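Long-range contacts in nadph-flavin oxidoreductase (Vibrio harveyi, PDB 1BKJ), which catalyses the NADPH-dependent reduction of FMN to FMNH2, which it supplies to luciferase for bioluminescence: residues V45-V51 against F76-D82; Q94-T98 against G236-R240. All coordinates share one frame. Numbering follows the deposited sequence.

Contact 1: residues V45-V51 against F76-D82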
ATOM      1  N   VAL A  45       3.806   9.483  -6.986  1.00 13.82           N
ATOM      2  CA  VAL A  45       3.626   8.589  -8.134  1.00 14.16           C
ATOM      3  C   VAL A  45       2.260   7.940  -8.367  1.00 13.88           C
ATOM      4  O   VAL A  45       2.140   6.986  -9.153  1.00 13.94           O
ATOM      5  CB  VAL A  45       4.710   7.478  -8.101  1.00 14.49           C
ATOM      6  CG1 VAL A  45       6.046   8.103  -8.096  1.00 15.56           C
ATOM      7  CG2 VAL A  45       4.559   6.578  -6.867  1.00 14.48           C
ATOM      8  N   VAL A  46       1.250   8.432  -7.658  1.00 13.76           N
ATOM      9  CA  VAL A  46      -0.101   7.888  -7.770  1.00 13.90           C
ATOM     10  C   VAL A  46      -1.059   8.845  -8.481  1.00 14.74           C
ATOM     11  O   VAL A  46      -1.013  10.066  -8.283  1.00 14.86           O
ATOM     12  CB  VAL A  46      -0.678   7.528  -6.367  1.00 13.24           C
ATOM     13  CG1 VAL A  46      -2.013   6.774  -6.492  1.00 12.18           C
ATOM     14  CG2 VAL A  46       0.334   6.698  -5.566  1.00 12.40           C
ATOM     15  N   SER A  47      -1.862   8.271  -9.377  1.00 15.06           N
ATOM     16  CA  SER A  47      -2.903   9.006 -10.084  1.00 14.97           C
ATOM     17  C   SER A  47      -4.208   8.272  -9.833  1.00 14.79           C
ATOM     18  O   SER A  47      -4.231   7.032  -9.740  1.00 14.63           O
ATOM     19  CB  SER A  47      -2.641   9.099 -11.584  1.00 15.16           C
ATOM     20  OG  SER A  47      -1.857  10.240 -11.852  1.00 15.03           O
ATOM     21  N   ILE A  48      -5.275   9.046  -9.652  1.00 13.95           N
ATOM     22  CA  ILE A  48      -6.606   8.495  -9.420  1.00 13.73           C
ATOM     23  C   ILE A  48      -7.489   8.873 -10.600  1.00 13.46           C
ATOM     24  O   ILE A  48      -7.446  10.009 -11.059  1.00 13.60           O
ATOM     25  CB  ILE A  48      -7.261   9.059  -8.116  1.00 14.03           C
ATOM     26  CG1 ILE A  48      -6.384   8.748  -6.891  1.00 13.85           C
ATOM     27  CG2 ILE A  48      -8.702   8.482  -7.921  1.00 13.92           C
ATOM     28  CD1 ILE A  48      -6.860   9.382  -5.594  1.00 15.65           C
ATOM     29  N   VAL A  49      -8.207   7.900 -11.150  1.00 13.01           N
ATOM     30  CA  VAL A  49      -9.147   8.186 -12.227  1.00 13.79           C
ATOM     31  C   VAL A  49     -10.540   7.993 -11.626  1.00 14.37           C
ATOM     32  O   VAL A  49     -10.882   6.893 -11.182  1.00 14.57           O
ATOM     33  CB  VAL A  49      -8.970   7.291 -13.495  1.00 13.58           C
ATOM     34  CG1 VAL A  49      -9.970   7.699 -14.554  1.00 13.39           C
ATOM     35  CG2 VAL A  49      -7.563   7.411 -14.071  1.00 12.80           C
ATOM     36  N   ARG A  50     -11.282   9.097 -11.507  1.00 15.21           N
ATOM     37  CA  ARG A  50     -12.656   9.086 -10.992  1.00 15.80           C
ATOM     38  C   ARG A  50     -13.562   8.791 -12.203  1.00 16.57           C
ATOM     39  O   ARG A  50     -13.543   9.533 -13.198  1.00 16.64           O
ATOM     40  CB  ARG A  50     -13.021  10.447 -10.379  1.00 15.95           C
ATOM     41  CG  ARG A  50     -14.415  10.487  -9.784  1.00 16.39           C
ATOM     42  CD  ARG A  50     -14.871  11.899  -9.522  1.00 17.20           C
ATOM     43  NE  ARG A  50     -16.251  11.927  -9.047  1.00 17.13           N
ATOM     44  CZ  ARG A  50     -17.109  12.921  -9.256  1.00 16.73           C
ATOM     45  NH1 ARG A  50     -16.746  13.990  -9.945  1.00 16.55           N
ATOM     46  NH2 ARG A  50     -18.334  12.846  -8.761  1.00 17.00           N
ATOM     47  N   VAL A  51     -14.318   7.695 -12.130  1.00 16.37           N
ATOM     48  CA  VAL A  51     -15.189   7.301 -13.232  1.00 16.91           C
ATOM     49  C   VAL A  51     -16.656   7.638 -12.973  1.00 17.64           C
ATOM     50  O   VAL A  51     -17.320   6.987 -12.157  1.00 17.79           O
ATOM     51  CB  VAL A  51     -14.982   5.795 -13.594  1.00 16.41           C
ATOM     52  CG1 VAL A  51     -15.782   5.417 -14.834  1.00 16.60           C
ATOM     53  CG2 VAL A  51     -13.508   5.519 -13.864  1.00 16.35           C
ATOM     54  N   PHE A  76     -16.575   5.529  -8.005  1.00 13.85           N
ATOM     55  CA  PHE A  76     -15.618   4.489  -8.357  1.00 13.60           C
ATOM     56  C   PHE A  76     -14.306   5.168  -8.738  1.00 13.44           C
ATOM     57  O   PHE A  76     -14.242   5.898  -9.729  1.00 14.17           O
ATOM     58  CB  PHE A  76     -16.113   3.575  -9.484  1.00 13.44           C
ATOM     59  CG  PHE A  76     -15.231   2.362  -9.721  1.00 13.56           C
ATOM     60  CD1 PHE A  76     -15.122   1.350  -8.740  1.00 13.86           C
ATOM     61  CD2 PHE A  76     -14.465   2.247 -10.903  1.00 13.84           C
ATOM     62  CE1 PHE A  76     -14.259   0.239  -8.920  1.00 13.54           C
ATOM     63  CE2 PHE A  76     -13.593   1.134 -11.100  1.00 13.34           C
ATOM     64  CZ  PHE A  76     -13.496   0.132 -10.100  1.00 13.10           C
ATOM     65  N   LEU A  77     -13.277   4.912  -7.927  1.00 13.53           N
ATOM     66  CA  LEU A  77     -11.931   5.471  -8.095  1.00 12.91           C
ATOM     67  C   LEU A  77     -10.949   4.389  -8.549  1.00 13.27           C
ATOM     68  O   LEU A  77     -10.959   3.287  -8.002  1.00 13.77           O
ATOM     69  CB  LEU A  77     -11.438   6.040  -6.762  1.00 12.57           C
ATOM     70  CG  LEU A  77     -12.291   7.029  -5.971  1.00 12.61           C
ATOM     71  CD1 LEU A  77     -11.568   7.367  -4.689  1.00 12.39           C
ATOM     72  CD2 LEU A  77     -12.579   8.293  -6.791  1.00 12.24           C
ATOM     73  N   VAL A  78     -10.127   4.685  -9.561  1.00 13.05           N
ATOM     74  CA  VAL A  78      -9.139   3.732 -10.067  1.00 12.41           C
ATOM     75  C   VAL A  78      -7.746   4.278  -9.743  1.00 12.25           C
ATOM     76  O   VAL A  78      -7.400   5.383 -10.159  1.00 12.38           O
ATOM     77  CB  VAL A  78      -9.276   3.494 -11.598  1.00 12.99           C
ATOM     78  CG1 VAL A  78      -8.366   2.353 -12.047  1.00 12.69           C
ATOM     79  CG2 VAL A  78     -10.719   3.175 -11.991  1.00 12.74           C
ATOM     80  N   PHE A  79      -6.966   3.496  -8.990  1.00 11.74           N
ATOM     81  CA  PHE A  79      -5.619   3.881  -8.573  1.00 10.82           C
ATOM     82  C   PHE A  79      -4.598   3.365  -9.538  1.00 10.84           C
ATOM     83  O   PHE A  79      -4.547   2.169  -9.821  1.00 10.56           O
ATOM     84  CB  PHE A  79      -5.336   3.381  -7.167  1.00 11.91           C
ATOM     85  CG  PHE A  79      -6.085   4.128  -6.112  1.00 12.46           C
ATOM     86  CD1 PHE A  79      -7.458   3.883  -5.889  1.00 12.51           C
ATOM     87  CD2 PHE A  79      -5.441   5.132  -5.376  1.00 12.37           C
ATOM     88  CE1 PHE A  79      -8.187   4.647  -4.941  1.00 13.42           C
ATOM     89  CE2 PHE A  79      -6.147   5.900  -4.429  1.00 12.88           C
ATOM     90  CZ  PHE A  79      -7.530   5.660  -4.208  1.00 13.24           C
ATOM     91  N   CYS A  80      -3.764   4.283 -10.008  1.00 10.87           N
ATOM     92  CA  CYS A  80      -2.754   3.988 -11.007  1.00 11.91           C
ATOM     93  C   CYS A  80      -1.356   4.467 -10.657  1.00 12.03           C
ATOM     94  O   CYS A  80      -1.192   5.523 -10.036  1.00 11.77           O
ATOM     95  CB  CYS A  80      -3.124   4.683 -12.337  1.00 12.77           C
ATOM     96  SG  CYS A  80      -4.786   4.416 -12.976  1.00 16.07           S
ATOM     97  N   ILE A  81      -0.356   3.703 -11.118  1.00 12.03           N
ATOM     98  CA  ILE A  81       1.066   4.077 -10.984  1.00 12.42           C
ATOM     99  C   ILE A  81       1.224   5.141 -12.081  1.00 12.57           C
ATOM    100  O   ILE A  81       0.696   4.969 -13.187  1.00 12.10           O
ATOM    101  CB  ILE A  81       2.052   2.902 -11.321  1.00 12.56           C
ATOM    102  CG1 ILE A  81       1.895   1.755 -10.324  1.00 11.38           C
ATOM    103  CG2 ILE A  81       3.503   3.419 -11.328  1.00 12.21           C
ATOM    104  CD1 ILE A  81       2.670   0.509 -10.664  1.00 12.58           C
ATOM    105  N   ASP A  82       1.913   6.235 -11.775  1.00 12.85           N
ATOM    106  CA  ASP A  82       2.091   7.297 -12.752  1.00 13.48           C
ATOM    107  C   ASP A  82       3.480   7.937 -12.732  1.00 13.24           C
ATOM    108  O   ASP A  82       3.800   8.717 -11.837  1.00 12.84           O
ATOM    109  CB  ASP A  82       1.019   8.378 -12.525  1.00 14.40           C
ATOM    110  CG  ASP A  82       0.939   9.410 -13.655  1.00 16.13           C
ATOM    111  OD1 ASP A  82       1.822   9.474 -14.531  1.00 16.14           O
ATOM    112  OD2 ASP A  82      -0.024  10.198 -13.655  1.00 17.40           O
TER
HETATM  113  O   HOH W   1     -16.979   7.999  -9.574  1.00 17.52           O
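Strand 46-50 and residues 76-82 of strand 75-82 pair antiparallel here at one side of the central sheet of the nitroreductase fold, their axes 4.6 Å apart at closest approach and their directions 154° apart. The hydrogen-bonded pairs are Ser47 with Cys80 (Ser47 N to Cys80 O 2.9 Å, Cys80 N to Ser47 O 2.8 Å) and Val49 with Val78 (Val49 N to Val78 O and Val78 N to Val49 O, both 2.8 Å). One hydrogen bond at each end extends the pairing, from Asp82 N to Val45 O (2.7 Å) and from Val51 N to Phe76 O (3.0 Å), and a water beyond the latter joins Val51 O to Phe76 N. One face of the pair carries Val46, Ile48, Leu77 and Phe79: Ile48 CG1 makes an off-centre CH-pi contact with the Phe79 ring, and Val46 CG1 meets that ring's edge. On the other face Val49 CG2 approaches Cys80 SG (4.2 Å), while Ser47 OG donates to Asp82 OD2 at 2.6 Å. Helix 98-121 covers the Phe79 face, touching Val46 and Phe79, and Val51 and Phe76 pack on helix 54-63. Strand 149-158 flanks strand 75-82, whereas 46-50 is outermost within its chain and pairs in parallel with a strand of the second subunit, where Arg50, also bridged to Glu75, forms a salt bridge with Glu178 of that subunit.

Contact 2: residues Q94-T98 against G236-R240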
ATOM      1  N   GLN A  94      14.102   7.592 -16.287  1.00 19.74           N
ATOM      2  CA  GLN A  94      14.180   6.144 -16.534  1.00 19.40           C
ATOM      3  C   GLN A  94      13.179   5.518 -15.568  1.00 18.56           C
ATOM      4  O   GLN A  94      13.471   5.331 -14.381  1.00 17.97           O
ATOM      5  CB  GLN A  94      15.596   5.596 -16.282  1.00 19.62           C
ATOM      6  CG  GLN A  94      16.686   6.243 -17.144  1.00 21.78           C
ATOM      7  CD  GLN A  94      18.003   5.480 -17.123  1.00 23.43           C
ATOM      8  OE1 GLN A  94      18.157   4.483 -17.824  1.00 25.44           O
ATOM      9  NE2 GLN A  94      18.969   5.969 -16.352  1.00 24.10           N
ATOM     10  N   ALA A  95      11.987   5.237 -16.093  1.00 17.79           N
ATOM     11  CA  ALA A  95      10.878   4.681 -15.322  1.00 17.53           C
ATOM     12  C   ALA A  95      10.710   3.147 -15.318  1.00 17.41           C
ATOM     13  O   ALA A  95       9.817   2.626 -14.628  1.00 17.01           O
ATOM     14  CB  ALA A  95       9.579   5.352 -15.776  1.00 17.95           C
ATOM     15  N   ASP A  96      11.609   2.438 -16.010  1.00 16.98           N
ATOM     16  CA  ASP A  96      11.533   0.981 -16.163  1.00 16.51           C
ATOM     17  C   ASP A  96      12.137   0.054 -15.110  1.00 15.86           C
ATOM     18  O   ASP A  96      12.062  -1.172 -15.250  1.00 16.16           O
ATOM     19  CB  ASP A  96      11.990   0.571 -17.581  1.00 18.11           C
ATOM     20  CG  ASP A  96      13.464   0.873 -17.856  1.00 20.46           C
ATOM     21  OD1 ASP A  96      13.979   1.934 -17.431  1.00 21.25           O
ATOM     22  OD2 ASP A  96      14.105   0.036 -18.520  1.00 22.27           O
ATOM     23  N   PHE A  97      12.736   0.617 -14.065  1.00 15.21           N
ATOM     24  CA  PHE A  97      13.301  -0.206 -13.000  1.00 14.77           C
ATOM     25  C   PHE A  97      12.179  -0.731 -12.093  1.00 15.36           C
ATOM     26  O   PHE A  97      11.291   0.036 -11.697  1.00 15.40           O
ATOM     27  CB  PHE A  97      14.307   0.601 -12.182  1.00 14.26           C
ATOM     28  CG  PHE A  97      15.568   0.908 -12.917  1.00 13.91           C
ATOM     29  CD1 PHE A  97      16.621  -0.028 -12.953  1.00 14.04           C
ATOM     30  CD2 PHE A  97      15.719   2.140 -13.580  1.00 13.75           C
ATOM     31  CE1 PHE A  97      17.822   0.255 -13.641  1.00 14.22           C
ATOM     32  CE2 PHE A  97      16.911   2.445 -14.274  1.00 15.06           C
ATOM     33  CZ  PHE A  97      17.972   1.494 -14.306  1.00 14.52           C
ATOM     34  N   THR A  98      12.222  -2.028 -11.769  1.00 15.20           N
ATOM     35  CA  THR A  98      11.226  -2.696 -10.905  1.00 14.78           C
ATOM     36  C   THR A  98      11.018  -1.969  -9.566  1.00 14.64           C
ATOM     37  O   THR A  98       9.902  -1.955  -9.045  1.00 14.70           O
ATOM     38  CB  THR A  98      11.583  -4.199 -10.721  1.00 14.45           C
ATOM     39  OG1 THR A  98      11.575  -4.832 -12.009  1.00 14.61           O
ATOM     40  CG2 THR A  98      10.590  -4.932  -9.813  1.00 13.78           C
ATOM     41  N   GLY A 236       5.978   0.139 -20.341  1.00 15.02           N
ATOM     42  CA  GLY A 236       7.336   0.570 -20.065  1.00 15.39           C
ATOM     43  C   GLY A 236       7.776   0.443 -18.628  1.00 15.55           C
ATOM     44  O   GLY A 236       8.754   1.077 -18.229  1.00 15.47           O
ATOM     45  N   LEU A 237       7.068  -0.370 -17.850  1.00 15.10           N
ATOM     46  CA  LEU A 237       7.386  -0.562 -16.437  1.00 15.04           C
ATOM     47  C   LEU A 237       7.992  -1.932 -16.148  1.00 15.19           C
ATOM     48  O   LEU A 237       7.794  -2.871 -16.917  1.00 15.49           O
ATOM     49  CB  LEU A 237       6.115  -0.367 -15.600  1.00 15.07           C
ATOM     50  CG  LEU A 237       5.433   1.005 -15.686  1.00 15.52           C
ATOM     51  CD1 LEU A 237       4.088   0.965 -15.022  1.00 15.22           C
ATOM     52  CD2 LEU A 237       6.319   2.070 -15.047  1.00 16.20           C
ATOM     53  N   ALA A 238       8.763  -2.020 -15.063  1.00 15.22           N
ATOM     54  CA  ALA A 238       9.397  -3.261 -14.584  1.00 15.87           C
ATOM     55  C   ALA A 238      10.091  -4.144 -15.633  1.00 16.29           C
ATOM     56  O   ALA A 238       9.834  -5.355 -15.731  1.00 16.29           O
ATOM     57  CB  ALA A 238       8.378  -4.082 -13.759  1.00 15.96           C
ATOM     58  N   LYS A 239      10.957  -3.518 -16.425  1.00 16.78           N
ATOM     59  CA  LYS A 239      11.688  -4.213 -17.482  1.00 17.65           C
ATOM     60  C   LYS A 239      13.037  -4.747 -17.018  1.00 17.79           C
ATOM     61  O   LYS A 239      13.642  -5.581 -17.693  1.00 18.45           O
ATOM     62  CB  LYS A 239      11.857  -3.297 -18.696  1.00 17.57           C
ATOM     63  CG  LYS A 239      10.530  -2.953 -19.377  1.00 19.23           C
ATOM     64  CD  LYS A 239      10.673  -1.953 -20.512  1.00 21.13           C
ATOM     65  CE  LYS A 239      11.115  -2.606 -21.807  1.00 23.75           C
ATOM     66  NZ  LYS A 239      11.295  -1.582 -22.883  1.00 25.69           N
ATOM     67  N   ARG A 240      13.499  -4.243 -15.875  1.00 17.47           N
ATOM     68  CA  ARG A 240      14.778  -4.633 -15.268  1.00 17.84           C
ATOM     69  C   ARG A 240      14.762  -4.298 -13.781  1.00 18.25           C
ATOM     70  O   ARG A 240      13.744  -3.769 -13.300  1.00 18.52           O
ATOM     71  CB  ARG A 240      15.970  -3.932 -15.964  1.00 17.74           C
ATOM     72  CG  ARG A 240      15.854  -2.434 -16.048  1.00 17.41           C
ATOM     73  CD  ARG A 240      16.948  -1.819 -16.883  1.00 18.56           C
ATOM     74  NE  ARG A 240      16.540  -0.475 -17.286  1.00 18.96           N
ATOM     75  CZ  ARG A 240      17.367   0.527 -17.581  1.00 20.46           C
ATOM     76  NH1 ARG A 240      18.688   0.360 -17.522  1.00 19.88           N
ATOM     77  NH2 ARG A 240      16.867   1.718 -17.908  1.00 19.76           N
ATOM     78  OXT ARG A 240      15.761  -4.580 -13.100  1.00 18.78           O
TER
HETATM   79  O   HOH W   2       9.100   0.302 -13.318  1.00 11.94           O
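The guanidinium of Arg240 lies flat on the ring of Phe97, centres 4.1 Å apart and planes at 24°, an off-centre cation-pi stack that fastens the C-terminus of the chain to the loop ahead of helix 98-121. Just upstream, helix 228-234 ends in a Schellman motif in which Gly236 has positive phi, and the last residues lie against loop 94-98. The edge of the same guanidinium is held by acceptors. Arg240 NE and NH2 form a bidentate salt bridge with Asp96, NE to OD2 at 2.8 Å and NH2 to OD1 at 2.9 Å, and Arg240 NH2 also donates to Gln94 OE1 at 3.1 Å. One cationic group thus satisfies a carboxylate and an amide oxygen in its plane while its face rests on the aromatic ring. Main-chain hydrogen bonds join the segments: Asp96 O accepts from Lys239 N at 2.8 Å and, weakly, from Arg240 N at 3.4 Å. A water accepts from Ala238 N (2.9 Å) and donates to Ala95 O (2.8 Å) and Phe97 O (2.7 Å), adding a water-mediated link between the two main chains beside the direct bonds to Asp96 O. Leu237 and Ala238 pack on Thr101 of helix 98-121. The second subunit borders the contact too: Gln94 NE2 is hydrogen-bonded to Ala221 O of that chain, and Phe97 packs on its Pro226. At the start of helix 98-121, the terminal carboxylate closes the contact, Arg240 O accepting from both Thr98 N (2.8 Å) and Thr98 OG1 (2.7 Å).

Overall arrangement
Contact 1 closes before contact 2 opens along the chain, and their centres lie 19 Å apart, although their nearest atoms come within about 4 Å without touching. Helix 98-121 connects them: it packs against the paired strands of contact 1, and its beginning meets the C-terminal residues in contact 2. Both contacts touch the second subunit; at contact 1 the sheet itself continues into it. Contact 1 is the closer to the flavin sites, with the Phe76 side chain about 8 Å from a bound FMN and about 4 Å from the side chain of FMN-binding Ile129, whereas contact 2 lies away from the known sites.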